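TagI restriction endonuclease (Thermocrispum agreste, PDB 6GHS) cleaves DNA in a modification-dependent manner, probably reading 5-methylcytosine or 5-hydroxymethylcytosine through its SRA domain and cutting with a zinc-binding HNH domain. Local coordinates at residues A[20-25]-A[120-125]; A[96-101]-A[128-133]; A[262-267]-A[293-298]. All blocks are in the same frame, centred on the assembly; numbering follows the deposited sequence.

Interactions 1 and 2 share strand 122-137 of the SRA domain: the first, at the surface, uses its beginning, and the second, partly buried, a region near the centre of the chain, with contact centres about 24 Å apart. Interaction 3, a buried contact, lies in the HNH nuclease part, its centre about 32 Å from that of interaction 2 and about 50 Å from that of interaction 1. Chemistry follows place. At 20-25/120-125 an aromatic ring receives an aliphatic arginine stem; at 96-101/128-133 a helix meets the strand through a valine, a glutamine-histidine hydrogen bond and two waters; at 262-267/293-298 a buried isoleucine pair and a water lie inward of an exposed salt bridge.

Interaction 1 of 3, residues A[20-25]-A[120-125]; sequences SNRRQV and SGYRYD
The backbones come closest at Ser-20 and Gly-121, whose CA atoms are 4.5 Å apart, where the start of helix 22-28 meets that of strand 122-137 in the SRA domain. Strand 18-19 pairs antiparallel with strand 122-137, and Tyr-19 and Tyr-122 are joined by backbone hydrogen bonding. Gly-121, with phi 90°, has backbone angles at which a CB would collide with the preceding carbonyl oxygen. Asn-21 is the N-cap of the helix: its OD1 accepts a weak bond from Gln-24 N at 3.3 Å.

Tyr-122 carries the contact. Its CB points toward the helix start, and a chi1 of -73°, with CG anti to the carbonyl carbon, sends the ring alongside the first helical residues. Arg-22 CD sits over one ring face, 4.0 Å from the Tyr-122 centroid and 26° off the normal, a CH-pi contact displaced toward the rim. Arg-22 CG lies 3.5 Å from Tyr-122 OH. At the ring edge, Asn-21 CA approaches Tyr-122 CD1 to 3.9 Å, while Val-25 CG2 is 4.3 Å from Tyr-122 CB. Val-50 of strand 45-51 also touches Tyr-122 and Arg-22.

Bends at chi2 and chi3 bring Arg-22 CD over the ring and carry its guanidinium onward. Arginine thus serves two surroundings: CD packs over the aromatic face, and the charged end is bound by Ala-36 O, with weaker bonds to other SRA-domain carbonyls.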
loop_
_atom_site.group_PDB
_atom_site.type_symbol
_atom_site.label_atom_id
_atom_site.label_comp_id
_atom_site.label_asym_id
_atom_site.label_seq_id
_atom_site.Cartn_x
_atom_site.Cartn_y
_atom_site.Cartn_z
ATOM N N SER A 20 29.030 -6.184 21.915
ATOM C CA SER A 20 30.365 -6.772 21.715
ATOM C C SER A 20 30.362 -8.122 20.984
ATOM O O SER A 20 31.309 -8.446 20.266
ATOM C CB SER A 20 31.077 -6.896 23.067
ATOM O OG SER A 20 30.159 -7.221 24.102
ATOM N N ASN A 21 29.305 -8.903 21.175
ATOM C CA ASN A 21 29.159 -10.208 20.526
ATOM C C ASN A 21 27.682 -10.647 20.503
ATOM O O ASN A 21 26.815 -9.969 21.066
ATOM C CB ASN A 21 30.047 -11.247 21.228
ATOM C CG ASN A 21 29.790 -11.340 22.719
ATOM O OD1 ASN A 21 28.709 -11.010 23.214
ATOM N ND2 ASN A 21 30.797 -11.803 23.445
ATOM N N ARG A 22 27.406 -11.778 19.862
ATOM C CA ARG A 22 26.033 -12.232 19.687
ATOM C C ARG A 22 25.311 -12.573 20.975
ATOM O O ARG A 22 24.100 -12.382 21.036
ATOM C CB ARG A 22 25.966 -13.417 18.721
ATOM C CG ARG A 22 26.307 -13.047 17.280
ATOM C CD ARG A 22 25.212 -12.225 16.619
ATOM N NE ARG A 22 23.995 -13.019 16.473
ATOM C CZ ARG A 22 23.695 -13.779 15.424
ATOM N NH1 ARG A 22 24.504 -13.857 14.375
ATOM N NH2 ARG A 22 22.557 -14.466 15.418
ATOM N N ARG A 23 26.015 -13.057 22.000
ATOM C CA ARG A 23 25.334 -13.345 23.268
ATOM C C ARG A 23 24.737 -12.084 23.902
ATOM O O ARG A 23 23.676 -12.150 24.519
ATOM C CB ARG A 23 26.239 -14.058 24.269
ATOM C CG ARG A 23 25.482 -14.664 25.463
ATOM C CD ARG A 23 26.396 -15.402 26.444
ATOM N NE ARG A 23 26.969 -16.636 25.877
ATOM C CZ ARG A 23 28.119 -16.745 25.186
ATOM N NH1 ARG A 23 28.900 -15.689 24.922
ATOM N NH2 ARG A 23 28.498 -17.942 24.739
ATOM N N GLN A 24 25.406 -10.948 23.734
ATOM C CA GLN A 24 24.875 -9.666 24.198
ATOM C C GLN A 24 23.526 -9.369 23.552
ATOM O O GLN A 24 22.546 -9.065 24.246
ATOM C CB GLN A 24 25.829 -8.534 23.838
ATOM C CG GLN A 24 27.196 -8.628 24.494
ATOM C CD GLN A 24 27.353 -7.672 25.646
ATOM O OE1 GLN A 24 27.187 -8.062 26.800
ATOM N NE2 GLN A 24 27.654 -6.403 25.341
ATOM N N VAL A 25 23.505 -9.485 22.219
ATOM C CA VAL A 25 22.342 -9.168 21.380
ATOM C C VAL A 25 21.170 -10.046 21.796
ATOM O O VAL A 25 20.026 -9.582 21.888
ATOM C CB VAL A 25 22.634 -9.384 19.869
ATOM C CG1 VAL A 25 21.463 -8.925 19.017
ATOM C CG2 VAL A 25 23.879 -8.635 19.418
ATOM N N SER A 120 34.163 -2.861 14.688
ATOM C CA SER A 120 34.086 -4.053 15.531
ATOM C C SER A 120 32.804 -4.091 16.358
ATOM O O SER A 120 32.220 -3.046 16.663
ATOM C CB SER A 120 35.296 -4.136 16.452
ATOM O OG SER A 120 35.349 -5.406 17.069
ATOM N N GLY A 121 32.388 -5.310 16.712
ATOM C CA GLY A 121 31.165 -5.552 17.483
ATOM C C GLY A 121 29.933 -5.734 16.610
ATOM O O GLY A 121 30.012 -6.278 15.505
ATOM N N TYR A 122 28.791 -5.295 17.135
ATOM C CA TYR A 122 27.500 -5.344 16.441
ATOM C C TYR A 122 26.703 -4.092 16.787
ATOM O O TYR A 122 26.485 -3.824 17.964
ATOM C CB TYR A 122 26.690 -6.562 16.891
ATOM C CG TYR A 122 27.192 -7.882 16.379
ATOM C CD1 TYR A 122 28.059 -8.651 17.130
ATOM C CD2 TYR A 122 26.782 -8.375 15.149
ATOM C CE1 TYR A 122 28.521 -9.874 16.666
ATOM C CE2 TYR A 122 27.237 -9.596 14.674
ATOM C CZ TYR A 122 28.108 -10.341 15.438
ATOM O OH TYR A 122 28.561 -11.553 14.983
ATOM N N ARG A 123 26.263 -3.339 15.779
ATOM C CA ARG A 123 25.371 -2.187 15.982
ATOM C C ARG A 123 23.927 -2.552 15.585
ATOM O O ARG A 123 23.702 -3.280 14.608
ATOM C CB ARG A 123 25.863 -0.972 15.175
ATOM C CG ARG A 123 25.089 0.317 15.451
ATOM C CD ARG A 123 25.469 1.485 14.547
ATOM N NE ARG A 123 25.644 1.120 13.132
ATOM C CZ ARG A 123 26.814 0.924 12.508
ATOM N NH1 ARG A 123 27.981 1.065 13.137
ATOM N NH2 ARG A 123 26.818 0.590 11.218
ATOM N N TYR A 124 22.959 -2.045 16.345
ATOM C CA TYR A 124 21.554 -2.144 15.973
ATOM C C TYR A 124 21.190 -0.932 15.109
ATOM O O TYR A 124 21.190 0.186 15.611
ATOM C CB TYR A 124 20.672 -2.214 17.223
ATOM C CG TYR A 124 19.194 -1.987 16.951
ATOM C CD1 TYR A 124 18.519 -2.711 15.962
ATOM C CD2 TYR A 124 18.471 -1.052 17.677
ATOM C CE1 TYR A 124 17.175 -2.498 15.704
ATOM C CE2 TYR A 124 17.128 -0.836 17.426
ATOM C CZ TYR A 124 16.484 -1.561 16.444
ATOM O OH TYR A 124 15.148 -1.338 16.212
ATOM N N ASP A 125 20.865 -1.152 13.831
ATOM C CA ASP A 125 20.567 -0.058 12.887
ATOM C C ASP A 125 19.078 0.201 12.632
ATOM O O ASP A 125 18.706 0.701 11.572
ATOM C CB ASP A 125 21.285 -0.310 11.556
ATOM C CG ASP A 125 22.786 -0.234 11.687
ATOM O OD1 ASP A 125 23.289 -0.338 12.823
ATOM O OD2 ASP A 125 23.475 -0.070 10.659
#

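Interaction 2 of 3, residues A[96-101]-A[128-133]; sequences RSQLEG and YKVVAH
Gln-98 and Val-130 form the close-packed part of this contact, where helix 89-100 lies across strand 122-137; their CA atoms are 4.7 Å apart. Val-130 points its CB at the helix, with CG1 anti to the backbone N, and that methyl meets Gln-98 CB at 3.6 Å. Gln-98 CG is likewise anti to its own N (chi1 -173°). The chain then bends at chi2 and runs along the strand past the carbonyl of Val-131 to His-133.

There, His-133 ND1 donates to Gln-98 OE1 at 2.8 Å, with an N-H...O angle of 148°. The oxygen lies near the imidazole plane, at the ring edge, whereas the donor stands above the amide plane, off the lone pairs. His-133 NE2 bonds to Asp-220, so the ring is gripped at both nitrogens. Gln-98 NE2 is held by Asn-259 OD1 of the second subunit, which brings the dimer into this site.

The short helix and strand axes cross at -101° with a closest approach of 7.1 Å, a nearly perpendicular packing of helix on sheet within the SRA domain. Gly-101, at positive phi, is the C-prime residue of a Schellman motif that closes the helix.

Toward this helix end direct contact gives way to water. Water 1 accepts from Val-130 N at 2.7 Å and makes a weak bond to Ser-97 O. Water 2 lies 2.9 Å from Gln-98 O and 2.7 Å from Val-130 O; both carbonyls are placed to accept from it, though it has more acceptors in reach than protons.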
loop_
_atom_site.group_PDB
_atom_site.type_symbol
_atom_site.label_atom_id
_atom_site.label_comp_id
_atom_site.label_asym_id
_atom_site.label_seq_id
_atom_site.Cartn_x
_atom_site.Cartn_y
_atom_site.Cartn_z
ATOM N N ARG A 96 6.395 -13.926 5.703
ATOM C CA ARG A 96 5.246 -13.616 6.524
ATOM C C ARG A 96 5.370 -12.209 7.103
ATOM O O ARG A 96 4.373 -11.554 7.302
ATOM C CB ARG A 96 5.103 -14.675 7.621
ATOM C CG ARG A 96 3.971 -14.497 8.612
ATOM C CD ARG A 96 2.613 -14.372 7.952
ATOM N NE ARG A 96 2.207 -15.547 7.183
ATOM C CZ ARG A 96 1.151 -15.579 6.361
ATOM N NH1 ARG A 96 0.383 -14.496 6.181
ATOM N NH2 ARG A 96 0.853 -16.698 5.698
ATOM N N SER A 97 6.586 -11.739 7.361
ATOM C CA SER A 97 6.785 -10.344 7.770
ATOM C C SER A 97 6.421 -9.381 6.656
ATOM O O SER A 97 5.767 -8.370 6.896
ATOM C CB SER A 97 8.228 -10.084 8.222
ATOM O OG SER A 97 8.397 -10.447 9.580
ATOM N N GLN A 98 6.869 -9.702 5.448
ATOM C CA GLN A 98 6.561 -8.932 4.249
ATOM C C GLN A 98 5.045 -8.820 4.062
ATOM O O GLN A 98 4.523 -7.722 3.890
ATOM C CB GLN A 98 7.196 -9.603 3.030
ATOM C CG GLN A 98 7.095 -8.822 1.726
ATOM C CD GLN A 98 6.741 -9.702 0.531
ATOM O OE1 GLN A 98 7.576 -10.457 0.022
ATOM N NE2 GLN A 98 5.498 -9.596 0.072
ATOM N N LEU A 99 4.342 -9.945 4.138
ATOM C CA LEU A 99 2.893 -9.953 3.923
ATOM C C LEU A 99 2.075 -9.236 5.009
ATOM O O LEU A 99 1.136 -8.499 4.688
ATOM C CB LEU A 99 2.378 -11.379 3.785
ATOM C CG LEU A 99 2.910 -12.173 2.593
ATOM C CD1 LEU A 99 2.287 -13.566 2.618
ATOM C CD2 LEU A 99 2.666 -11.491 1.251
ATOM N N GLU A 100 2.406 -9.461 6.279
ATOM C CA GLU A 100 1.722 -8.783 7.387
ATOM C C GLU A 100 2.218 -7.361 7.594
ATOM O O GLU A 100 1.635 -6.632 8.410
ATOM C CB GLU A 100 1.910 -9.535 8.700
ATOM C CG GLU A 100 1.429 -10.972 8.703
ATOM C CD GLU A 100 -0.000 -11.097 8.286
ATOM O OE1 GLU A 100 -0.823 -10.299 8.784
ATOM O OE2 GLU A 100 -0.272 -11.982 7.452
ATOM N N GLY A 101 3.288 -6.973 6.891
ATOM C CA GLY A 101 3.870 -5.649 7.033
ATOM C C GLY A 101 4.466 -5.460 8.415
ATOM O O GLY A 101 4.219 -4.444 9.059
ATOM N N TYR A 128 13.606 -2.104 9.488
ATOM C CA TYR A 128 13.401 -2.145 8.042
ATOM C C TYR A 128 12.114 -2.904 7.723
ATOM O O TYR A 128 11.608 -3.690 8.538
ATOM C CB TYR A 128 14.565 -2.839 7.353
ATOM C CG TYR A 128 15.846 -2.042 7.314
ATOM C CD1 TYR A 128 16.465 -1.597 8.489
ATOM C CD2 TYR A 128 16.464 -1.758 6.097
ATOM C CE1 TYR A 128 17.647 -0.881 8.448
ATOM C CE2 TYR A 128 17.650 -1.038 6.046
ATOM C CZ TYR A 128 18.237 -0.600 7.222
ATOM O OH TYR A 128 19.414 0.121 7.176
ATOM N N LYS A 129 11.601 -2.654 6.523
ATOM C CA LYS A 129 10.365 -3.240 6.022
ATOM C C LYS A 129 10.797 -4.230 4.963
ATOM O O LYS A 129 11.709 -3.941 4.198
ATOM C CB LYS A 129 9.520 -2.132 5.403
ATOM C CG LYS A 129 8.182 -2.518 4.781
ATOM C CD LYS A 129 7.625 -1.318 3.993
ATOM C CE LYS A 129 6.273 -1.569 3.333
ATOM N NZ LYS A 129 5.175 -1.674 4.336
ATOM N N VAL A 130 10.184 -5.407 4.934
ATOM C CA VAL A 130 10.460 -6.389 3.881
ATOM C C VAL A 130 9.462 -6.091 2.765
ATOM O O VAL A 130 8.255 -5.997 3.016
ATOM C CB VAL A 130 10.289 -7.839 4.370
ATOM C CG1 VAL A 130 10.748 -8.818 3.296
ATOM C CG2 VAL A 130 11.063 -8.056 5.666
ATOM N N VAL A 131 9.961 -5.938 1.545
ATOM C CA VAL A 131 9.142 -5.474 0.429
ATOM C C VAL A 131 8.852 -6.569 -0.599
ATOM O O VAL A 131 7.722 -6.679 -1.076
ATOM C CB VAL A 131 9.786 -4.243 -0.232
ATOM C CG1 VAL A 131 9.087 -3.886 -1.544
ATOM C CG2 VAL A 131 9.754 -3.067 0.737
ATOM N N ALA A 132 9.861 -7.357 -0.953
ATOM C CA ALA A 132 9.670 -8.449 -1.905
ATOM C C ALA A 132 10.602 -9.589 -1.604
ATOM O O ALA A 132 11.555 -9.419 -0.847
ATOM C CB ALA A 132 9.911 -7.956 -3.320
ATOM N N HIS A 133 10.322 -10.744 -2.203
ATOM C CA HIS A 133 11.214 -11.896 -2.118
ATOM C C HIS A 133 11.239 -12.696 -3.410
ATOM O O HIS A 133 10.300 -12.668 -4.184
ATOM C CB HIS A 133 10.798 -12.801 -0.973
ATOM C CG HIS A 133 9.495 -13.488 -1.205
ATOM N ND1 HIS A 133 8.308 -13.016 -0.693
ATOM C CD2 HIS A 133 9.187 -14.599 -1.914
ATOM C CE1 HIS A 133 7.323 -13.819 -1.063
ATOM N NE2 HIS A 133 7.831 -14.788 -1.801
HETATM O O HOH W 1 7.980 -6.053 6.438
HETATM O O HOH W 2 5.978 -5.241 4.216
#

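Interaction 3 of 3, residues A[262-267]-A[293-298]; sequences LYITDD and DHIRYH
Segment 262-267, with strand 263-264 at one border of a three-stranded antiparallel sheet, runs beside helix 292-299, and the backbones are closest at Ile-264 and Ile-295, CA to CA 6.5 Å.

These two isoleucines make the apolar centre. Each points its CB at the other segment and has CG2 anti to its backbone N, and the side chains cross at about a right angle. Ile-264 CG2 touches Ile-295 CD1 at 3.7 Å, while Ile-295 CG2 rests against the carbonyl oxygen of Ile-264. Phe-257 of helix 251-258 packs on Ile-264 and stacks on the ring of His-298.

One helical turn on, His-298 has CG anti to its backbone N (chi1 175°), which directs the imidazole at the strand. Its CE1 edge faces Leu-262 O at 3.4 Å, and ND1 is 2.9 Å from water 3, in the ring plane. This water accepts from Ile-264 N at 3.1 Å and donates to Ile-295 O; His-298 NE2 is bonded to Phe-257 O. The contact thus packs helix 292-299 on the small sheet beside the zinc site of the HNH region (Cys-210, Cys-213, Cys-250, Asp-253), the metal about 7 Å from the Leu-262 side chain.

At the exposed end, Arg-296 NE forms a salt bridge with Asp-266 OD1 at 3.0 Å, but the hydrogen bond in it is weak, bent to 122°. Carboxylate and guanidinium planes stand 69° apart. Arg-299 shares that oxygen and Asp-293 makes a long second bridge to Arg-296: a salt-bridge network at the exposed margin, while one water joins the buried Ile-264 N, Ile-295 O and His-298 ND1.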
loop_
_atom_site.group_PDB
_atom_site.type_symbol
_atom_site.label_atom_id
_atom_site.label_comp_id
_atom_site.label_asym_id
_atom_site.label_seq_id
_atom_site.Cartn_x
_atom_site.Cartn_y
_atom_site.Cartn_z
ATOM N N LEU A 262 -19.667 -1.409 -0.491
ATOM C CA LEU A 262 -20.227 -2.373 0.439
ATOM C C LEU A 262 -20.651 -1.624 1.700
ATOM O O LEU A 262 -20.005 -0.656 2.102
ATOM C CB LEU A 262 -19.174 -3.400 0.824
ATOM C CG LEU A 262 -18.634 -4.283 -0.296
ATOM C CD1 LEU A 262 -17.347 -4.987 0.133
ATOM C CD2 LEU A 262 -19.701 -5.270 -0.765
ATOM N N TYR A 263 -21.761 -2.042 2.298
ATOM C CA TYR A 263 -22.029 -1.751 3.695
ATOM C C TYR A 263 -22.612 -2.983 4.316
ATOM O O TYR A 263 -23.005 -3.928 3.616
ATOM C CB TYR A 263 -22.945 -0.524 3.901
ATOM C CG TYR A 263 -24.383 -0.643 3.412
ATOM C CD1 TYR A 263 -24.741 -0.179 2.149
ATOM C CD2 TYR A 263 -25.383 -1.187 4.221
ATOM C CE1 TYR A 263 -26.038 -0.271 1.686
ATOM C CE2 TYR A 263 -26.688 -1.288 3.765
ATOM C CZ TYR A 263 -27.014 -0.824 2.492
ATOM O OH TYR A 263 -28.309 -0.901 2.001
ATOM N N ILE A 264 -22.644 -2.947 5.645
ATOM C CA ILE A 264 -23.180 -4.023 6.461
ATOM C C ILE A 264 -24.394 -3.476 7.209
ATOM O O ILE A 264 -24.356 -2.346 7.690
ATOM C CB ILE A 264 -22.115 -4.572 7.432
ATOM C CG1 ILE A 264 -20.922 -5.150 6.651
ATOM C CG2 ILE A 264 -22.701 -5.664 8.310
ATOM C CD1 ILE A 264 -19.628 -5.175 7.444
ATOM N N THR A 265 -25.465 -4.278 7.253
ATOM C CA THR A 265 -26.695 -3.963 7.996
ATOM C C THR A 265 -26.528 -4.232 9.482
ATOM O O THR A 265 -25.563 -4.864 9.904
ATOM C CB THR A 265 -27.889 -4.820 7.532
ATOM O OG1 THR A 265 -27.516 -6.199 7.554
ATOM C CG2 THR A 265 -28.330 -4.433 6.133
ATOM N N ASP A 266 -27.484 -3.747 10.269
ATOM C CA ASP A 266 -27.545 -4.048 11.699
ATOM C C ASP A 266 -27.677 -5.556 11.946
ATOM O O ASP A 266 -27.135 -6.074 12.929
ATOM C CB ASP A 266 -28.716 -3.314 12.369
ATOM C CG ASP A 266 -28.441 -1.837 12.607
ATOM O OD1 ASP A 266 -27.268 -1.451 12.850
ATOM O OD2 ASP A 266 -29.427 -1.067 12.575
ATOM N N ASP A 267 -28.367 -6.262 11.052
ATOM C CA ASP A 267 -28.479 -7.706 11.190
ATOM C C ASP A 267 -27.360 -8.463 10.449
ATOM O O ASP A 267 -27.532 -9.630 10.103
ATOM C CB ASP A 267 -29.905 -8.197 10.837
ATOM C CG ASP A 267 -30.261 -8.041 9.365
ATOM O OD1 ASP A 267 -30.172 -9.034 8.626
ATOM O OD2 ASP A 267 -30.672 -6.944 8.948
ATOM N N ASP A 293 -21.916 -0.234 16.634
ATOM C CA ASP A 293 -21.768 1.225 16.497
ATOM C C ASP A 293 -20.811 1.590 15.358
ATOM O O ASP A 293 -21.085 2.511 14.576
ATOM C CB ASP A 293 -21.280 1.877 17.803
ATOM C CG ASP A 293 -22.339 1.886 18.884
ATOM O OD1 ASP A 293 -23.506 2.239 18.584
ATOM O OD2 ASP A 293 -22.002 1.538 20.038
ATOM N N HIS A 294 -19.700 0.855 15.267
ATOM C CA HIS A 294 -18.713 1.060 14.204
ATOM C C HIS A 294 -19.313 0.729 12.849
ATOM O O HIS A 294 -19.096 1.461 11.901
ATOM C CB HIS A 294 -17.455 0.228 14.424
ATOM C CG HIS A 294 -16.811 0.435 15.760
ATOM N ND1 HIS A 294 -16.617 1.682 16.312
ATOM C CD2 HIS A 294 -16.297 -0.453 16.643
ATOM C CE1 HIS A 294 -16.018 1.554 17.482
ATOM N NE2 HIS A 294 -15.813 0.267 17.708
ATOM N N ILE A 295 -20.082 -0.354 12.760
ATOM C CA ILE A 295 -20.796 -0.676 11.522
ATOM C C ILE A 295 -21.693 0.478 11.096
ATOM O O ILE A 295 -21.624 0.923 9.958
ATOM C CB ILE A 295 -21.602 -1.991 11.631
ATOM C CG1 ILE A 295 -20.616 -3.169 11.695
ATOM C CG2 ILE A 295 -22.595 -2.128 10.470
ATOM C CD1 ILE A 295 -21.215 -4.535 11.448
ATOM N N ARG A 296 -22.521 0.958 12.015
ATOM C CA ARG A 296 -23.383 2.113 11.750
ATOM C C ARG A 296 -22.614 3.320 11.255
ATOM O O ARG A 296 -23.077 4.000 10.350
ATOM C CB ARG A 296 -24.181 2.516 12.994
ATOM C CG ARG A 296 -25.516 1.800 13.132
ATOM C CD ARG A 296 -26.072 1.943 14.537
ATOM N NE ARG A 296 -26.963 0.823 14.825
ATOM C CZ ARG A 296 -27.014 0.146 15.972
ATOM N NH1 ARG A 296 -26.217 0.444 17.004
ATOM N NH2 ARG A 296 -27.879 -0.858 16.082
ATOM N N TYR A 297 -21.453 3.584 11.857
ATOM C CA TYR A 297 -20.594 4.728 11.469
ATOM C C TYR A 297 -20.117 4.616 10.027
ATOM O O TYR A 297 -20.197 5.574 9.263
ATOM C CB TYR A 297 -19.377 4.867 12.402
ATOM C CG TYR A 297 -18.614 6.155 12.209
ATOM C CD1 TYR A 297 -17.727 6.308 11.137
ATOM C CD2 TYR A 297 -18.785 7.236 13.085
ATOM C CE1 TYR A 297 -17.028 7.495 10.936
ATOM C CE2 TYR A 297 -18.091 8.435 12.898
ATOM C CZ TYR A 297 -17.209 8.559 11.819
ATOM O OH TYR A 297 -16.506 9.728 11.612
ATOM N N HIS A 298 -19.618 3.443 9.673
ATOM C CA HIS A 298 -19.157 3.169 8.316
ATOM C C HIS A 298 -20.265 3.323 7.298
ATOM O O HIS A 298 -20.054 3.911 6.253
ATOM C CB HIS A 298 -18.583 1.749 8.227
ATOM C CG HIS A 298 -18.192 1.331 6.845
ATOM N ND1 HIS A 298 -19.041 0.635 6.014
ATOM C CD2 HIS A 298 -17.042 1.502 6.155
ATOM C CE1 HIS A 298 -18.429 0.391 4.873
ATOM N NE2 HIS A 298 -17.214 0.906 4.933
HETATM O O HOH W 3 -21.427 -0.535 7.086
#